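Long-range contacts in UPF0311 protein CA_C3321 (Clostridium acetobutylicum ATCC 824, PDB 3G7G), which is of unknown function but belongs to the UPF0311 (DUF3237) family, whose members are grouped with proteins of the allene oxide cyclase-like barrel type: residues L81-A86 and S128-W133; Q37-I42 and D61-R66. All coordinates share one frame; numbering follows the deposited sequence.

Interaction 1: residues L81-A86 and S128-W133; sequences LDDGAA and SPKYKW
Asp83 OD2 is gripped by two donors from 128-133: the hydroxyl of Tyr131, whose OH gives it a short hydrogen bond of 2.6 Å, and the ammonium group of Lys130, whose NZ forms a salt bridge with OD2 at 3.1 Å. Both reach the oxygen from the same face of the carboxylate, the hydroxyl well above the plane and the ammonium on the anti side, tilted 22° out of it. The carboxylate stands almost upright against the tyrosine ring (77° between planes), with OD2 at the ring's edge. Lys130 arrives fully extended, so that its tip meets Asp83 end to end while its CG lies over the rim of one Tyr131 face. On the Asp83 side, CG sits between the backbone N and the carbonyl carbon (chi1 71°), which turns OD1 back to accept from Ala85 N at 3.0 Å in an Asx turn; OD1 thus bonds within its own loop and OD2 across to the other. The Asp83 loop joins strands 71-81 and 86-96 of the barrel as a type I turn with a G1 beta bulge: Gly84 N bonds to Leu81 O, Leu81 N to Ala85 O, and Gly84, at the fourth turn position, takes a left-handed conformation. On the side of the ring away from Lys130 CG, two apolar groups approach obliquely: Ala85 CB at Tyr131 CE2 (3.3 Å) and, across the ring, Leu81 CD1 at Tyr131 CE1 (3.6 Å), tip to tip. Leu81 and Tyr131 both pack on Phe51, while Lys132 carries a salt bridge to Asp30 of the second subunit.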
loop_
_atom_site.group_PDB
_atom_site.type_symbol
_atom_site.label_atom_id
_atom_site.label_comp_id
_atom_site.label_asym_id
_atom_site.label_seq_id
_atom_site.Cartn_x
_atom_site.Cartn_y
_atom_site.Cartn_z
ATOM N N LEU A 81 -12.344 -3.454 23.046
ATOM C CA LEU A 81 -12.098 -4.282 24.190
ATOM C C LEU A 81 -12.951 -3.866 25.386
ATOM O O LEU A 81 -13.459 -2.752 25.457
ATOM C CB LEU A 81 -10.625 -4.249 24.561
ATOM C CG LEU A 81 -9.653 -4.744 23.501
ATOM C CD1 LEU A 81 -8.289 -4.985 24.158
ATOM C CD2 LEU A 81 -10.184 -6.018 22.878
ATOM N N ASP A 82 -13.051 -4.782 26.332
ATOM C CA ASP A 82 -13.885 -4.620 27.491
ATOM C C ASP A 82 -13.382 -3.525 28.452
ATOM O O ASP A 82 -14.141 -3.056 29.256
ATOM C CB ASP A 82 -14.018 -5.959 28.225
ATOM C CG ASP A 82 -12.683 -6.494 28.709
ATOM O OD1 ASP A 82 -11.628 -5.926 28.288
ATOM O OD2 ASP A 82 -12.696 -7.484 29.489
ATOM N N ASP A 83 -12.117 -3.125 28.357
ATOM C CA ASP A 83 -11.618 -1.968 29.095
ATOM C C ASP A 83 -11.875 -0.655 28.349
ATOM O O ASP A 83 -11.418 0.379 28.776
ATOM C CB ASP A 83 -10.121 -2.117 29.400
ATOM C CG ASP A 83 -9.220 -1.985 28.152
ATOM O OD1 ASP A 83 -9.720 -1.830 27.000
ATOM O OD2 ASP A 83 -7.993 -2.048 28.339
ATOM N N GLY A 84 -12.585 -0.718 27.227
ATOM C CA GLY A 84 -12.965 0.460 26.452
ATOM C C GLY A 84 -12.041 0.871 25.303
ATOM O O GLY A 84 -12.409 1.744 24.512
ATOM N N ALA A 85 -10.861 0.273 25.207
ATOM C CA ALA A 85 -9.879 0.569 24.132
ATOM C C ALA A 85 -10.326 0.022 22.789
ATOM O O ALA A 85 -10.963 -1.009 22.726
ATOM C CB ALA A 85 -8.530 -0.033 24.480
ATOM N N ALA A 86 -9.999 0.729 21.712
ATOM C CA ALA A 86 -10.281 0.270 20.373
ATOM C C ALA A 86 -9.000 -0.100 19.659
ATOM O O ALA A 86 -7.927 0.408 19.965
ATOM C CB ALA A 86 -11.014 1.357 19.584
ATOM N N SER A 128 -3.849 4.156 22.780
ATOM C CA SER A 128 -3.573 4.121 24.196
ATOM C C SER A 128 -2.241 3.451 24.375
ATOM O O SER A 128 -1.974 2.491 23.666
ATOM C CB SER A 128 -4.701 3.337 24.858
ATOM O OG SER A 128 -4.270 2.651 25.986
ATOM N N PRO A 129 -1.365 3.965 25.283
ATOM C CA PRO A 129 -0.098 3.293 25.636
ATOM C C PRO A 129 -0.159 1.810 26.002
ATOM O O PRO A 129 0.810 1.100 25.812
ATOM C CB PRO A 129 0.372 4.094 26.868
ATOM C CG PRO A 129 -0.083 5.456 26.564
ATOM C CD PRO A 129 -1.471 5.256 25.991
ATOM N N LYS A 130 -1.280 1.331 26.510
ATOM C CA LYS A 130 -1.390 -0.061 26.901
ATOM C C LYS A 130 -1.307 -0.939 25.662
ATOM O O LYS A 130 -0.803 -2.046 25.745
ATOM C CB LYS A 130 -2.697 -0.300 27.632
ATOM C CG LYS A 130 -2.824 -1.628 28.275
ATOM C CD LYS A 130 -4.198 -1.837 28.823
ATOM C CE LYS A 130 -4.288 -3.197 29.548
ATOM N NZ LYS A 130 -5.719 -3.512 29.891
ATOM N N TYR A 131 -1.778 -0.439 24.526
ATOM C CA TYR A 131 -1.794 -1.232 23.275
ATOM C C TYR A 131 -0.852 -0.733 22.170
ATOM O O TYR A 131 -0.941 -1.232 21.025
ATOM C CB TYR A 131 -3.233 -1.324 22.731
ATOM C CG TYR A 131 -4.155 -1.897 23.776
ATOM C CD1 TYR A 131 -4.170 -3.265 24.041
ATOM C CD2 TYR A 131 -4.971 -1.065 24.543
ATOM C CE1 TYR A 131 -4.979 -3.781 25.026
ATOM C CE2 TYR A 131 -5.754 -1.568 25.526
ATOM C CZ TYR A 131 -5.758 -2.928 25.758
ATOM O OH TYR A 131 -6.570 -3.424 26.719
ATOM N N LYS A 132 0.083 0.172 22.486
ATOM C CA LYS A 132 0.964 0.684 21.432
ATOM C C LYS A 132 1.951 -0.389 20.876
ATOM O O LYS A 132 2.430 -0.280 19.723
ATOM C CB LYS A 132 1.650 1.984 21.847
ATOM C CG LYS A 132 0.697 3.195 21.820
ATOM C CD LYS A 132 0.312 3.641 20.384
ATOM C CE LYS A 132 -0.748 4.718 20.423
ATOM N NZ LYS A 132 -1.034 5.437 19.104
ATOM N N TRP A 133 2.204 -1.427 21.684
ATOM C CA TRP A 133 3.019 -2.554 21.278
ATOM C C TRP A 133 2.472 -3.252 20.031
ATOM O O TRP A 133 3.234 -3.848 19.282
ATOM C CB TRP A 133 3.156 -3.565 22.418
ATOM C CG TRP A 133 1.878 -4.258 22.828
ATOM C CD1 TRP A 133 0.972 -3.844 23.786
ATOM C CD2 TRP A 133 1.377 -5.502 22.324
ATOM N NE1 TRP A 133 -0.079 -4.743 23.868
ATOM C CE2 TRP A 133 0.150 -5.770 22.994
ATOM C CE3 TRP A 133 1.827 -6.406 21.348
ATOM C CZ2 TRP A 133 -0.617 -6.914 22.722
ATOM C CZ3 TRP A 133 1.060 -7.542 21.087
ATOM C CH2 TRP A 133 -0.139 -7.786 21.771
#

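Interaction 2: residues Q37-I42 and D61-R66; sequences QLIPII and DSQIVR
Gln37 turns its CG between its own backbone N and carbonyl carbon (chi1 36°), while Gln63 holds its CG anti to the carbonyl carbon, beside the backbone N; with both chains extended beyond CG, their amides meet. Gln37 NE2 donates to Gln63 OE1 at 3.0 Å, in the plane of the acceptor carbonyl but rather bent at the hydrogen (139°), the two amide planes being 33° apart. Ile39 CG1 lies against the same acceptor, 3.6 Å from Gln63 OE1, where the isoleucine and glutamine chains cross obliquely. Gln63 NE2 is also placed to donate to Asp61 OD2, although the position of this nitrogen is less certain. Beneath these side chains, strands 34-47 and 53-65 run antiparallel as a beta hairpin of the closed barrel. Gln37 and Gln63 form a hydrogen-bonded pair, Gln37 N to Gln63 O and Gln63 N to Gln37 O, both 3.0 Å; Ile39 and Asp61 form the next, with tighter bonds of 2.8 Å from Ile39 N to Asp61 O and from Asp61 N to Ile39 O. Between them Leu38 and Ser62 make a non-hydrogen-bonded pair, and Leu38 CA points a C-H at Asp61 O. On that pair's face of the sheet, Leu38 CD2 leans over to Ser62 OG at 3.5 Å. Here the second subunit comes in: its Tyr88 hydroxyl is hydrogen-bonded to Ser62 OG, and its Pro57 packs on Leu38. The Leu38-Ser62 face is therefore probably the outer one, and Gln37, Ile39, Asp61 and Gln63 probably point to the interior, where Leu73 and Pro24 of the adjoining strands touch them.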
loop_
_atom_site.group_PDB
_atom_site.type_symbol
_atom_site.label_atom_id
_atom_site.label_comp_id
_atom_site.label_asym_id
_atom_site.label_seq_id
_atom_site.Cartn_x
_atom_site.Cartn_y
_atom_site.Cartn_z
ATOM N N GLN A 37 -15.441 -9.552 -4.662
ATOM C CA GLN A 37 -16.602 -9.441 -3.805
ATOM C C GLN A 37 -16.247 -8.739 -2.504
ATOM O O GLN A 37 -15.110 -8.819 -2.054
ATOM C CB GLN A 37 -17.161 -10.837 -3.474
ATOM C CG GLN A 37 -16.075 -11.844 -3.307
ATOM C CD GLN A 37 -16.559 -13.219 -2.961
ATOM O OE1 GLN A 37 -17.612 -13.652 -3.418
ATOM N NE2 GLN A 37 -15.770 -13.933 -2.144
ATOM N N LEU A 38 -17.250 -8.101 -1.900
ATOM C CA LEU A 38 -17.138 -7.466 -0.579
ATOM C C LEU A 38 -17.933 -8.280 0.442
ATOM O O LEU A 38 -19.124 -8.547 0.240
ATOM C CB LEU A 38 -17.683 -6.053 -0.631
ATOM C CG LEU A 38 -17.092 -5.158 -1.712
ATOM C CD1 LEU A 38 -17.835 -3.815 -1.799
ATOM C CD2 LEU A 38 -15.603 -4.977 -1.436
ATOM N N ILE A 39 -17.266 -8.701 1.513
ATOM C CA ILE A 39 -17.890 -9.494 2.566
ATOM C C ILE A 39 -18.098 -8.636 3.813
ATOM O O ILE A 39 -17.126 -8.246 4.465
ATOM C CB ILE A 39 -17.051 -10.710 2.958
ATOM C CG1 ILE A 39 -16.582 -11.457 1.717
ATOM C CG2 ILE A 39 -17.852 -11.611 3.921
ATOM C CD1 ILE A 39 -17.567 -12.362 1.158
ATOM N N PRO A 40 -19.368 -8.306 4.134
ATOM C CA PRO A 40 -19.647 -7.602 5.381
ATOM C C PRO A 40 -19.380 -8.476 6.591
ATOM O O PRO A 40 -19.595 -9.685 6.523
ATOM C CB PRO A 40 -21.131 -7.217 5.260
ATOM C CG PRO A 40 -21.470 -7.373 3.788
ATOM C CD PRO A 40 -20.588 -8.500 3.326
ATOM N N ILE A 41 -18.878 -7.864 7.667
ATOM C CA ILE A 41 -18.645 -8.565 8.932
ATOM C C ILE A 41 -19.808 -8.195 9.858
ATOM O O ILE A 41 -19.945 -7.056 10.249
ATOM C CB ILE A 41 -17.259 -8.206 9.550
ATOM C CG1 ILE A 41 -16.129 -8.618 8.590
ATOM C CG2 ILE A 41 -17.059 -8.933 10.892
ATOM C CD1 ILE A 41 -14.776 -7.831 8.782
ATOM N N ILE A 42 -20.691 -9.137 10.167
ATOM C CA ILE A 42 -21.865 -8.808 10.984
ATOM C C ILE A 42 -21.430 -8.571 12.427
ATOM O O ILE A 42 -21.882 -7.647 13.086
ATOM C CB ILE A 42 -22.939 -9.918 10.956
ATOM C CG1 ILE A 42 -23.420 -10.203 9.522
ATOM C CG2 ILE A 42 -24.143 -9.528 11.845
ATOM C CD1 ILE A 42 -24.194 -11.525 9.399
ATOM N N ASP A 61 -14.482 -7.257 4.364
ATOM C CA ASP A 61 -13.373 -7.921 3.695
ATOM C C ASP A 61 -13.517 -7.782 2.166
ATOM O O ASP A 61 -14.472 -8.273 1.570
ATOM C CB ASP A 61 -13.284 -9.387 4.091
ATOM C CG ASP A 61 -11.938 -10.020 3.709
ATOM O OD1 ASP A 61 -11.128 -9.341 3.031
ATOM O OD2 ASP A 61 -11.680 -11.191 4.068
ATOM N N SER A 62 -12.604 -7.047 1.547
ATOM C CA SER A 62 -12.546 -6.951 0.116
ATOM C C SER A 62 -11.642 -8.067 -0.419
ATOM O O SER A 62 -10.474 -8.145 -0.069
ATOM C CB SER A 62 -12.029 -5.603 -0.304
ATOM O OG SER A 62 -12.133 -5.485 -1.696
ATOM N N GLN A 63 -12.216 -8.927 -1.253
ATOM C CA GLN A 63 -11.588 -10.154 -1.718
ATOM C C GLN A 63 -11.597 -10.255 -3.229
ATOM O O GLN A 63 -12.538 -9.850 -3.883
ATOM C CB GLN A 63 -12.340 -11.351 -1.191
ATOM C CG GLN A 63 -12.474 -11.350 0.266
ATOM C CD GLN A 63 -13.133 -12.610 0.781
ATOM O OE1 GLN A 63 -13.907 -13.283 0.072
ATOM N NE2 GLN A 63 -12.836 -12.935 2.016
ATOM N N ILE A 64 -10.544 -10.830 -3.775
ATOM C CA ILE A 64 -10.538 -11.147 -5.183
ATOM C C ILE A 64 -9.987 -12.569 -5.361
ATOM O O ILE A 64 -8.900 -12.885 -4.881
ATOM C CB ILE A 64 -9.737 -10.059 -5.964
ATOM C CG1 ILE A 64 -9.756 -10.333 -7.476
ATOM C CG2 ILE A 64 -8.324 -9.910 -5.360
ATOM C CD1 ILE A 64 -10.480 -9.290 -8.331
ATOM N N VAL A 65 -10.751 -13.422 -6.047
ATOM C CA VAL A 65 -10.317 -14.763 -6.414
ATOM C C VAL A 65 -9.743 -14.658 -7.819
ATOM O O VAL A 65 -10.463 -14.384 -8.812
ATOM C CB VAL A 65 -11.460 -15.775 -6.393
ATOM C CG1 VAL A 65 -10.917 -17.191 -6.645
ATOM C CG2 VAL A 65 -12.189 -15.720 -5.072
ATOM N N ARG A 66 -8.428 -14.819 -7.892
ATOM C CA ARG A 66 -7.715 -14.679 -9.135
ATOM C C ARG A 66 -8.059 -15.842 -10.098
ATOM O O ARG A 66 -8.528 -16.893 -9.663
ATOM C CB ARG A 66 -6.220 -14.587 -8.841
ATOM C CG ARG A 66 -5.823 -13.298 -8.085
ATOM C CD ARG A 66 -6.113 -12.044 -8.914
ATOM N NE ARG A 66 -5.624 -10.862 -8.253
ATOM C CZ ARG A 66 -5.851 -9.622 -8.657
ATOM N NH1 ARG A 66 -6.582 -9.375 -9.740
ATOM N NH2 ARG A 66 -5.331 -8.615 -7.967
#

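In the fold
Following the chain from the N terminus, interaction 2 closes first: strand 34-47 leads through a short loop into strand 53-65, and pairing of 37-42 with 61-66 closes this hairpin. The chain then runs along strand 71-81 into the turn 81-86, where interaction 1 opens; it closes only after strand 86-96, helix 102-107 and strand 117-126, when 128-133 folds back on that turn. The loops are therefore in series, neither nested nor crossed. One joins neighbouring strands within the barrel wall, the other ties two interstrand loops together at a barrel end. Their centres lie about 27 Å apart without touching, yet residues of both reach the second subunit.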